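Local coordinates for protein coclaurine N-methyltransferase (Coptis japonica, PDB 6GKV) that transfers a methyl group from S-adenosyl-L-methionine to the ring nitrogen of coclaurine and related tetrahydroisoquinolines in alkaloid biosynthesis, at residues 53-58 with 265-270; 198-201 with 205-208. All coordinates share one frame; numbering follows the deposited sequence.

Contact 1 of 2, residues 53-58 with 265-270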
ATOM      1  N   ASN A  53      -1.422  10.896   7.588  1.00 38.16           N
ATOM      2  CA  ASN A  53      -1.916  11.617   8.734  1.00 39.44           C
ATOM      3  C   ASN A  53      -2.312  10.644   9.823  1.00 47.57           C
ATOM      4  O   ASN A  53      -1.969  10.827  10.991  1.00 50.13           O
ATOM      5  CB  ASN A  53      -3.104  12.488   8.347  1.00 49.79           C
ATOM      6  CG  ASN A  53      -2.696  13.674   7.515  1.00 56.63           C
ATOM      7  OD1 ASN A  53      -1.509  13.953   7.376  1.00 66.63           O
ATOM      8  ND2 ASN A  53      -3.676  14.389   6.958  1.00 51.38           N
ATOM      9  N   LEU A  54      -3.001   9.582   9.428  1.00 42.96           N
ATOM     10  CA  LEU A  54      -3.408   8.581  10.395  1.00 45.30           C
ATOM     11  C   LEU A  54      -2.230   7.688  10.859  1.00 48.85           C
ATOM     12  O   LEU A  54      -2.057   7.474  12.055  1.00 50.66           O
ATOM     13  CB  LEU A  54      -4.549   7.733   9.822  1.00 40.06           C
ATOM     14  CG  LEU A  54      -5.225   6.843  10.870  1.00 42.28           C
ATOM     15  CD1 LEU A  54      -5.603   7.669  12.093  1.00 29.09           C
ATOM     16  CD2 LEU A  54      -6.432   6.128  10.300  1.00 38.04           C
ATOM     17  N   THR A  55      -1.412   7.179   9.940  1.00 45.74           N
ATOM     18  CA  THR A  55      -0.278   6.341  10.357  1.00 46.62           C
ATOM     19  C   THR A  55       0.596   7.085  11.360  1.00 51.06           C
ATOM     20  O   THR A  55       1.096   6.499  12.315  1.00 61.33           O
ATOM     21  CB  THR A  55       0.601   5.894   9.178  1.00 36.83           C
ATOM     22  OG1 THR A  55       0.954   7.042   8.397  1.00 47.94           O
ATOM     23  CG2 THR A  55      -0.146   4.905   8.292  1.00 34.16           C
ATOM     24  N   HIS A  56       0.750   8.386  11.162  1.00 49.87           N
ATOM     25  CA  HIS A  56       1.637   9.179  12.003  1.00 48.92           C
ATOM     26  C   HIS A  56       1.016   9.517  13.360  1.00 56.73           C
ATOM     27  O   HIS A  56       1.708   9.510  14.390  1.00 52.61           O
ATOM     28  CB  HIS A  56       2.036  10.456  11.277  1.00 55.12           C
ATOM     29  CG  HIS A  56       3.142  10.255  10.288  1.00 77.86           C
ATOM     30  ND1 HIS A  56       2.965   9.581   9.092  1.00 68.33           N
ATOM     31  CD2 HIS A  56       4.451  10.603  10.322  1.00 82.15           C
ATOM     32  CE1 HIS A  56       4.107   9.536   8.442  1.00 71.55           C
ATOM     33  NE2 HIS A  56       5.031  10.149   9.167  1.00 77.06           N
ATOM     34  N   SER A  57      -0.280   9.812  13.369  1.00 47.50           N
ATOM     35  CA  SER A  57      -0.924  10.213  14.612  1.00 43.38           C
ATOM     36  C   SER A  57      -1.020   9.024  15.564  1.00 43.03           C
ATOM     37  O   SER A  57      -0.890   9.186  16.778  1.00 47.12           O
ATOM     38  CB  SER A  57      -2.313  10.827  14.347  1.00 42.94           C
ATOM     39  OG  SER A  57      -3.170   9.938  13.652  1.00 54.00           O
ATOM     40  N   LEU A  58      -1.234   7.828  15.016  1.00 40.53           N
ATOM     41  CA  LEU A  58      -1.290   6.626  15.838  1.00 34.25           C
ATOM     42  C   LEU A  58       0.031   6.365  16.568  1.00 42.99           C
ATOM     43  O   LEU A  58       0.019   5.904  17.728  1.00 49.38           O
ATOM     44  CB  LEU A  58      -1.677   5.415  14.987  1.00 30.98           C
ATOM     45  CG  LEU A  58      -3.122   5.497  14.456  1.00 39.26           C
ATOM     46  CD1 LEU A  58      -3.404   4.382  13.482  1.00 39.70           C
ATOM     47  CD2 LEU A  58      -4.140   5.460  15.581  1.00 36.91           C
ATOM     48  N   LEU A 265       1.336  -2.195   5.927  1.00 46.36           N
ATOM     49  CA  LEU A 265       2.498  -2.042   5.078  1.00 46.26           C
ATOM     50  C   LEU A 265       3.339  -0.871   5.589  1.00 48.68           C
ATOM     51  O   LEU A 265       4.520  -0.733   5.240  1.00 41.70           O
ATOM     52  CB  LEU A 265       2.087  -1.810   3.614  1.00 47.05           C
ATOM     53  CG  LEU A 265       1.269  -2.920   2.921  1.00 48.60           C
ATOM     54  CD1 LEU A 265       0.999  -2.584   1.468  1.00 32.83           C
ATOM     55  CD2 LEU A 265       1.927  -4.303   3.034  1.00 41.64           C
ATOM     56  N   TYR A 266       2.721  -0.019   6.409  1.00 43.63           N
ATOM     57  CA  TYR A 266       3.373   1.207   6.859  1.00 39.54           C
ATOM     58  C   TYR A 266       3.922   1.047   8.261  1.00 37.76           C
ATOM     59  O   TYR A 266       4.405   2.006   8.861  1.00 35.22           O
ATOM     60  CB  TYR A 266       2.399   2.383   6.810  1.00 39.33           C
ATOM     61  CG  TYR A 266       2.091   2.886   5.410  1.00 41.68           C
ATOM     62  CD1 TYR A 266       3.027   3.653   4.702  1.00 39.17           C
ATOM     63  CD2 TYR A 266       0.876   2.609   4.803  1.00 43.01           C
ATOM     64  CE1 TYR A 266       2.771   4.116   3.431  1.00 31.39           C
ATOM     65  CE2 TYR A 266       0.590   3.082   3.500  1.00 43.47           C
ATOM     66  CZ  TYR A 266       1.544   3.838   2.831  1.00 42.09           C
ATOM     67  OH  TYR A 266       1.282   4.317   1.566  1.00 42.59           O
ATOM     68  N   PHE A 267       3.827  -0.172   8.780  1.00 32.57           N
ATOM     69  CA  PHE A 267       4.278  -0.483  10.133  1.00 37.89           C
ATOM     70  C   PHE A 267       5.227  -1.689  10.076  1.00 43.88           C
ATOM     71  O   PHE A 267       4.901  -2.798  10.519  1.00 40.70           O
ATOM     72  CB  PHE A 267       3.070  -0.734  11.059  1.00 38.92           C
ATOM     73  CG  PHE A 267       2.312   0.528  11.411  1.00 33.69           C
ATOM     74  CD1 PHE A 267       2.781   1.387  12.418  1.00 38.54           C
ATOM     75  CD2 PHE A 267       1.149   0.861  10.740  1.00 26.03           C
ATOM     76  CE1 PHE A 267       2.105   2.561  12.736  1.00 36.90           C
ATOM     77  CE2 PHE A 267       0.479   2.044  11.022  1.00 31.65           C
ATOM     78  CZ  PHE A 267       0.948   2.894  12.036  1.00 36.42           C
ATOM     79  N   GLN A 268       6.402  -1.454   9.491  1.00 45.09           N
ATOM     80  CA  GLN A 268       7.344  -2.518   9.188  1.00 48.37           C
ATOM     81  C   GLN A 268       8.720  -2.214   9.747  1.00 50.15           C
ATOM     82  O   GLN A 268       9.732  -2.621   9.165  1.00 43.75           O
ATOM     83  CB  GLN A 268       7.428  -2.752   7.673  1.00 46.74           C
ATOM     84  CG  GLN A 268       6.164  -3.353   7.111  1.00 46.11           C
ATOM     85  CD  GLN A 268       6.327  -3.906   5.707  1.00 49.53           C
ATOM     86  OE1 GLN A 268       6.862  -4.995   5.517  1.00 45.28           O
ATOM     87  NE2 GLN A 268       5.851  -3.160   4.715  1.00 51.90           N
ATOM     88  N   ASP A 269       8.744  -1.506  10.878  1.00 48.92           N
ATOM     89  CA  ASP A 269       9.981  -1.218  11.585  1.00 49.99           C
ATOM     90  C   ASP A 269      10.626  -2.459  12.216  1.00 51.33           C
ATOM     91  O   ASP A 269      11.833  -2.481  12.404  1.00 55.31           O
ATOM     92  CB  ASP A 269       9.742  -0.174  12.662  1.00 53.73           C
ATOM     93  CG  ASP A 269       9.459   1.191  12.094  1.00 62.44           C
ATOM     94  OD1 ASP A 269       9.581   1.364  10.866  1.00 68.23           O
ATOM     95  OD2 ASP A 269       9.138   2.107  12.875  1.00 60.42           O
ATOM     96  N   ASP A 270       9.834  -3.475  12.552  1.00 50.96           N
ATOM     97  CA  ASP A 270      10.358  -4.630  13.289  1.00 55.82           C
ATOM     98  C   ASP A 270       9.822  -5.948  12.748  1.00 52.81           C
ATOM     99  O   ASP A 270      10.121  -7.019  13.280  1.00 58.06           O
ATOM    100  CB  ASP A 270      10.016  -4.535  14.783  1.00 53.60           C
ATOM    101  CG  ASP A 270      10.351  -3.186  15.377  1.00 51.66           C
ATOM    102  OD1 ASP A 270      11.542  -2.892  15.606  1.00 50.47           O
ATOM    103  OD2 ASP A 270       9.405  -2.409  15.599  1.00 49.60           O
TER

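Contact 2 of 2, residues 198-201 with 205-208. With SAH (S-adenosyl-L-homocysteine), chain C; F2W (6,7-dimethoxy-2-methyl-1,2,3,4-tetrahydroisoquinolin-2-ium), chain D.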
ATOM      1  N   GLU A 198      -8.174 -10.296  13.826  1.00 44.22           N
ATOM      2  CA  GLU A 198      -9.091  -9.181  14.063  1.00 45.65           C
ATOM      3  C   GLU A 198      -8.960  -8.674  15.488  1.00 41.27           C
ATOM      4  O   GLU A 198      -9.914  -8.678  16.242  1.00 46.52           O
ATOM      5  CB  GLU A 198     -10.537  -9.585  13.731  1.00 39.75           C
ATOM      6  CG  GLU A 198     -10.737  -9.842  12.237  1.00 41.18           C
ATOM      7  CD  GLU A 198     -12.177 -10.100  11.839  1.00 44.27           C
ATOM      8  OE1 GLU A 198     -13.101  -9.717  12.594  1.00 39.89           O
ATOM      9  OE2 GLU A 198     -12.384 -10.708  10.768  1.00 46.99           O
ATOM     10  N   LEU A 199      -7.756  -8.225  15.834  1.00 43.44           N
ATOM     11  CA  LEU A 199      -7.472  -7.700  17.162  1.00 42.96           C
ATOM     12  C   LEU A 199      -7.070  -6.237  17.071  1.00 45.50           C
ATOM     13  O   LEU A 199      -7.478  -5.416  17.896  1.00 54.55           O
ATOM     14  CB  LEU A 199      -6.362  -8.500  17.827  1.00 45.80           C
ATOM     15  CG  LEU A 199      -5.805  -7.905  19.125  1.00 47.45           C
ATOM     16  CD1 LEU A 199      -6.808  -8.070  20.265  1.00 32.08           C
ATOM     17  CD2 LEU A 199      -4.455  -8.519  19.474  1.00 44.68           C
ATOM     18  N   PHE A 200      -6.291  -5.921  16.041  1.00 34.98           N
ATOM     19  CA  PHE A 200      -5.696  -4.595  15.844  1.00 31.28           C
ATOM     20  C   PHE A 200      -6.704  -3.485  15.703  1.00 34.13           C
ATOM     21  O   PHE A 200      -6.405  -2.335  16.040  1.00 44.61           O
ATOM     22  CB  PHE A 200      -4.791  -4.597  14.595  1.00 40.81           C
ATOM     23  CG  PHE A 200      -3.436  -5.196  14.826  1.00 41.48           C
ATOM     24  CD1 PHE A 200      -3.244  -6.179  15.790  1.00 42.29           C
ATOM     25  CD2 PHE A 200      -2.335  -4.738  14.115  1.00 51.01           C
ATOM     26  CE1 PHE A 200      -1.972  -6.724  16.026  1.00 52.18           C
ATOM     27  CE2 PHE A 200      -1.051  -5.274  14.351  1.00 46.95           C
ATOM     28  CZ  PHE A 200      -0.872  -6.266  15.304  1.00 38.26           C
ATOM     29  N   GLU A 201      -7.893  -3.824  15.198  1.00 29.55           N
ATOM     30  CA  GLU A 201      -9.001  -2.872  15.091  1.00 40.67           C
ATOM     31  C   GLU A 201      -9.355  -2.178  16.422  1.00 41.63           C
ATOM     32  O   GLU A 201      -9.972  -1.103  16.430  1.00 37.68           O
ATOM     33  CB  GLU A 201     -10.249  -3.579  14.536  1.00 41.09           C
ATOM     34  CG  GLU A 201     -10.127  -4.019  13.053  1.00 40.33           C
ATOM     35  CD  GLU A 201      -9.688  -5.465  12.888  1.00 40.31           C
ATOM     36  OE1 GLU A 201      -8.823  -5.926  13.650  1.00 41.61           O
ATOM     37  OE2 GLU A 201     -10.237  -6.160  12.006  1.00 47.28           O
ATOM     38  N   ASN A 205      -1.708   2.482  18.726  1.00 41.54           N
ATOM     39  CA  ASN A 205      -0.310   2.599  18.334  1.00 41.65           C
ATOM     40  C   ASN A 205       0.287   1.266  17.861  1.00 52.24           C
ATOM     41  O   ASN A 205       0.843   0.497  18.656  1.00 47.46           O
ATOM     42  CB  ASN A 205       0.532   3.165  19.476  1.00 34.34           C
ATOM     43  CG  ASN A 205       1.951   3.494  19.047  1.00 46.11           C
ATOM     44  OD1 ASN A 205       2.511   2.853  18.157  1.00 41.81           O
ATOM     45  ND2 ASN A 205       2.543   4.501  19.676  1.00 51.94           N
ATOM     46  N   TYR A 206       0.217   1.051  16.545  1.00 51.91           N
ATOM     47  CA  TYR A 206       0.611  -0.201  15.908  1.00 45.46           C
ATOM     48  C   TYR A 206       2.117  -0.407  15.878  1.00 38.52           C
ATOM     49  O   TYR A 206       2.609  -1.537  15.903  1.00 47.53           O
ATOM     50  CB  TYR A 206       0.073  -0.235  14.487  1.00 50.33           C
ATOM     51  CG  TYR A 206      -1.431  -0.303  14.364  1.00 48.68           C
ATOM     52  CD1 TYR A 206      -2.163  -1.257  15.049  1.00 45.72           C
ATOM     53  CD2 TYR A 206      -2.114   0.587  13.548  1.00 52.53           C
ATOM     54  CE1 TYR A 206      -3.533  -1.322  14.925  1.00 46.24           C
ATOM     55  CE2 TYR A 206      -3.484   0.530  13.415  1.00 52.43           C
ATOM     56  CZ  TYR A 206      -4.192  -0.422  14.107  1.00 47.83           C
ATOM     57  OH  TYR A 206      -5.569  -0.487  13.964  1.00 44.45           O
ATOM     58  N   GLU A 207       2.860   0.684  15.816  1.00 37.53           N
ATOM     59  CA  GLU A 207       4.317   0.579  15.884  1.00 45.15           C
ATOM     60  C   GLU A 207       4.744  -0.040  17.234  1.00 44.25           C
ATOM     61  O   GLU A 207       5.616  -0.915  17.265  1.00 47.22           O
ATOM     62  CB  GLU A 207       4.972   1.958  15.671  1.00 48.77           C
ATOM     63  CG  GLU A 207       6.487   1.989  15.873  1.00 57.50           C
ATOM     64  CD  GLU A 207       7.046   3.404  15.986  1.00 69.97           C
ATOM     65  OE1 GLU A 207       6.518   4.318  15.326  1.00 72.79           O
ATOM     66  OE2 GLU A 207       8.008   3.612  16.753  1.00 78.38           O
ATOM     67  N   LEU A 208       4.122   0.392  18.337  1.00 41.17           N
ATOM     68  CA  LEU A 208       4.467  -0.159  19.664  1.00 50.13           C
ATOM     69  C   LEU A 208       3.966  -1.594  19.810  1.00 46.45           C
ATOM     70  O   LEU A 208       4.696  -2.460  20.261  1.00 49.86           O
ATOM     71  CB  LEU A 208       3.914   0.706  20.800  1.00 45.83           C
ATOM     72  CG  LEU A 208       4.646   2.030  21.057  1.00 51.91           C
ATOM     73  CD1 LEU A 208       4.015   2.787  22.217  1.00 54.04           C
ATOM     74  CD2 LEU A 208       6.128   1.810  21.322  1.00 50.46           C
TER
HETATM   75  N   SAH C 501      -9.845 -13.836  17.368  1.00 52.43           N
HETATM   76  CA  SAH C 501     -11.163 -14.307  17.772  1.00 58.27           C
HETATM   77  CB  SAH C 501     -12.039 -13.147  18.225  1.00 61.14           C
HETATM   78  CG  SAH C 501     -11.814 -11.820  17.507  1.00 62.33           C
HETATM   79  SD  SAH C 501     -12.748 -10.482  18.300  1.00 71.02           S
HETATM   80  C   SAH C 501     -11.863 -15.058  16.651  1.00 56.36           C
HETATM   81  O   SAH C 501     -11.428 -14.931  15.505  1.00 58.08           O
HETATM   82  OXT SAH C 501     -12.853 -15.780  16.864  1.00 51.87           O
HETATM   83  C5' SAH C 501     -11.281  -9.765  19.091  1.00 53.42           C
HETATM   84  C4' SAH C 501     -10.650 -10.642  20.179  1.00 68.55           C
HETATM   85  O4' SAH C 501      -9.543  -9.978  20.769  1.00 70.32           O
HETATM   86  C3' SAH C 501     -11.616 -10.963  21.311  1.00 76.99           C
HETATM   87  O3' SAH C 501     -11.372 -12.274  21.755  1.00 82.08           O
HETATM   88  C2' SAH C 501     -11.232 -10.035  22.437  1.00 71.42           C
HETATM   89  O2' SAH C 501     -11.485 -10.679  23.662  1.00 71.09           O
HETATM   90  C1' SAH C 501      -9.743  -9.826  22.169  1.00 67.04           C
HETATM   91  N9  SAH C 501      -9.236  -8.520  22.648  1.00 62.24           N
HETATM   92  C8  SAH C 501      -9.730  -7.259  22.385  1.00 66.04           C
HETATM   93  N7  SAH C 501      -8.954  -6.351  23.031  1.00 65.32           N
HETATM   94  C5  SAH C 501      -7.972  -7.013  23.704  1.00 60.28           C
HETATM   95  C6  SAH C 501      -6.921  -6.591  24.526  1.00 69.53           C
HETATM   96  N6  SAH C 501      -6.724  -5.295  24.785  1.00 75.98           N
HETATM   97  N1  SAH C 501      -6.076  -7.534  25.080  1.00 67.44           N
HETATM   98  C2  SAH C 501      -6.275  -8.880  24.829  1.00 60.64           C
HETATM   99  N3  SAH C 501      -7.312  -9.291  24.016  1.00 50.05           N
HETATM  100  C4  SAH C 501      -8.146  -8.373  23.469  1.00 51.24           C
HETATM  101  CAM F2W D 502     -20.271  -6.505  12.429  1.00 42.62           C
HETATM  102  OAK F2W D 502     -19.326  -5.476  12.057  1.00 40.22           O
HETATM  103  CAB F2W D 502     -18.083  -5.769  12.559  1.00 40.37           C
HETATM  104  CAA F2W D 502     -17.800  -6.935  13.280  1.00 46.93           C
HETATM  105  CAF F2W D 502     -16.504  -7.121  13.754  1.00 47.90           C
HETATM  106  CAJ F2W D 502     -16.121  -8.259  14.443  1.00 54.78           C
HETATM  107  CAI F2W D 502     -14.864  -8.158  15.367  1.00 59.35           C
HETATM  108  NAH F2W D 502     -13.781  -7.739  14.463  1.00 65.15           N
HETATM  109  CAO F2W D 502     -12.706  -7.397  15.415  1.00 72.54           C
HETATM  110  CAG F2W D 502     -14.309  -6.439  14.040  1.00 50.62           C
HETATM  111  CAE F2W D 502     -15.514  -6.226  13.449  1.00 40.96           C
HETATM  112  CAD F2W D 502     -15.802  -5.051  12.759  1.00 34.43           C
HETATM  113  CAC F2W D 502     -17.085  -4.849  12.281  1.00 27.17           C
HETATM  114  OAL F2W D 502     -17.485  -3.739  11.586  1.00 42.38           O
HETATM  115  CAN F2W D 502     -16.507  -2.735  11.254  1.00 31.92           C

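Contact 1 of 2, residues 53-58 with 265-270
Thr55, near the C-terminal end of helix 44-58, packs against Tyr266 and Phe267 in the loop that leads into strand 272-279, the outermost strand, within this chain, of the mixed sheet of this Rossmann-type methyltransferase. The contact therefore joins an N-terminal helix to the rim of the catalytic fold. Followed outward, the Phe267 side chain starts from a CB that does not face the helix. With CG set beside its own backbone N (chi1 -73°), however, the ring swings over so that its far end arrives at Thr55. CE2 lies 4.0 Å from Thr55 CG2, CZ approaches Thr55 O to 3.6 Å and Thr55 CA to 4.0 Å, and CE1 is 4.1 Å from Thr55 O. CD1 turns to helix 206-215 and lies beside Tyr206, whose ring is edge-to-face with that of Phe267.

Thr55 is turned so that its two branches have separate tasks. The methyl CG2 is directed at the loop, whereas OG1 (chi1 51°) is drawn back to its own helix, where it bonds to Gln52 O, with Ile51 O as a second acceptor nearby. Apart from the Thr55 carbonyl oxygen, the atoms that meet are carbons. Tyr266 meets the methyl near the root of its side chain, and its OH reaches His276 of the second subunit, which puts this loop at the dimer interface. The shortest approach to Tyr266 is from Thr55 CG2 to Tyr266 CB, 3.9 Å.

Contact 2 of 2, residues 198-201 with 205-208
The turn after strand 191-197, which carries residues of both ligand pockets, is tied to the start of helix 206-215 by Phe200 and Tyr206. The Tyr206 hydroxyl gives its proton to the Phe200 carbonyl, OH to O 2.9 Å. Seen from that carbonyl, the hydroxyl stands well above the plane, 61° out of it. Seen from the tyrosine, the carbonyl lies at the ring edge, near the ring plane. The two aromatic rings are close to parallel, with planes at 16°, but they are offset laterally, with centroids 5.5 Å apart, so that little of one ring lies over the other. The closest carbons are Phe200 CB with Tyr206 CE1, 3.5 Å, and, ring to ring, Phe200 CD2 with Tyr206 CD1, 3.6 Å. Phe264 stands edge-to-face to both rings.

In the Rossmann-type methyltransferase fold this strand end faces the cofactor, and here the residues just before Phe200 contribute to both pockets. Leu199 CD1 touches O4' of S-adenosyl-L-homocysteine. Glu198, its chain extended beyond CG, places OE1 2.8 Å from the ring nitrogen NAH of the bound N-methylheliamine, which donates the bond, while Cys94 N holds Glu198 OE2. At the helix start, Asn205 is the N-cap, and its OD1 accepts from Leu208 N at 2.9 Å with an N-H...acceptor angle of 162°.

Overall arrangement
Both contacts are buried, yet they lie at different distances from the chain's centre, about 20 Å for the centre of contact 1 and about 12 Å for that of contact 2. Contact 1 joins elements distant in sequence near the subunit interface, whereas contact 2 bridges a short turn beside the ligands and is touched by no other protein chain. Their chemistry differs accordingly: carbon meets carbon across 53-58 and 265-270, apart from one carbonyl oxygen, but contact 2 includes a hydroxyl-to-carbonyl bond. Helix 206-215, one partner in contact 2, also packs against both segments of contact 1: Leu58 CD1 lies 3.9 Å from Tyr206 CE2, and Phe267 CD1 3.5 Å from Glu207 N.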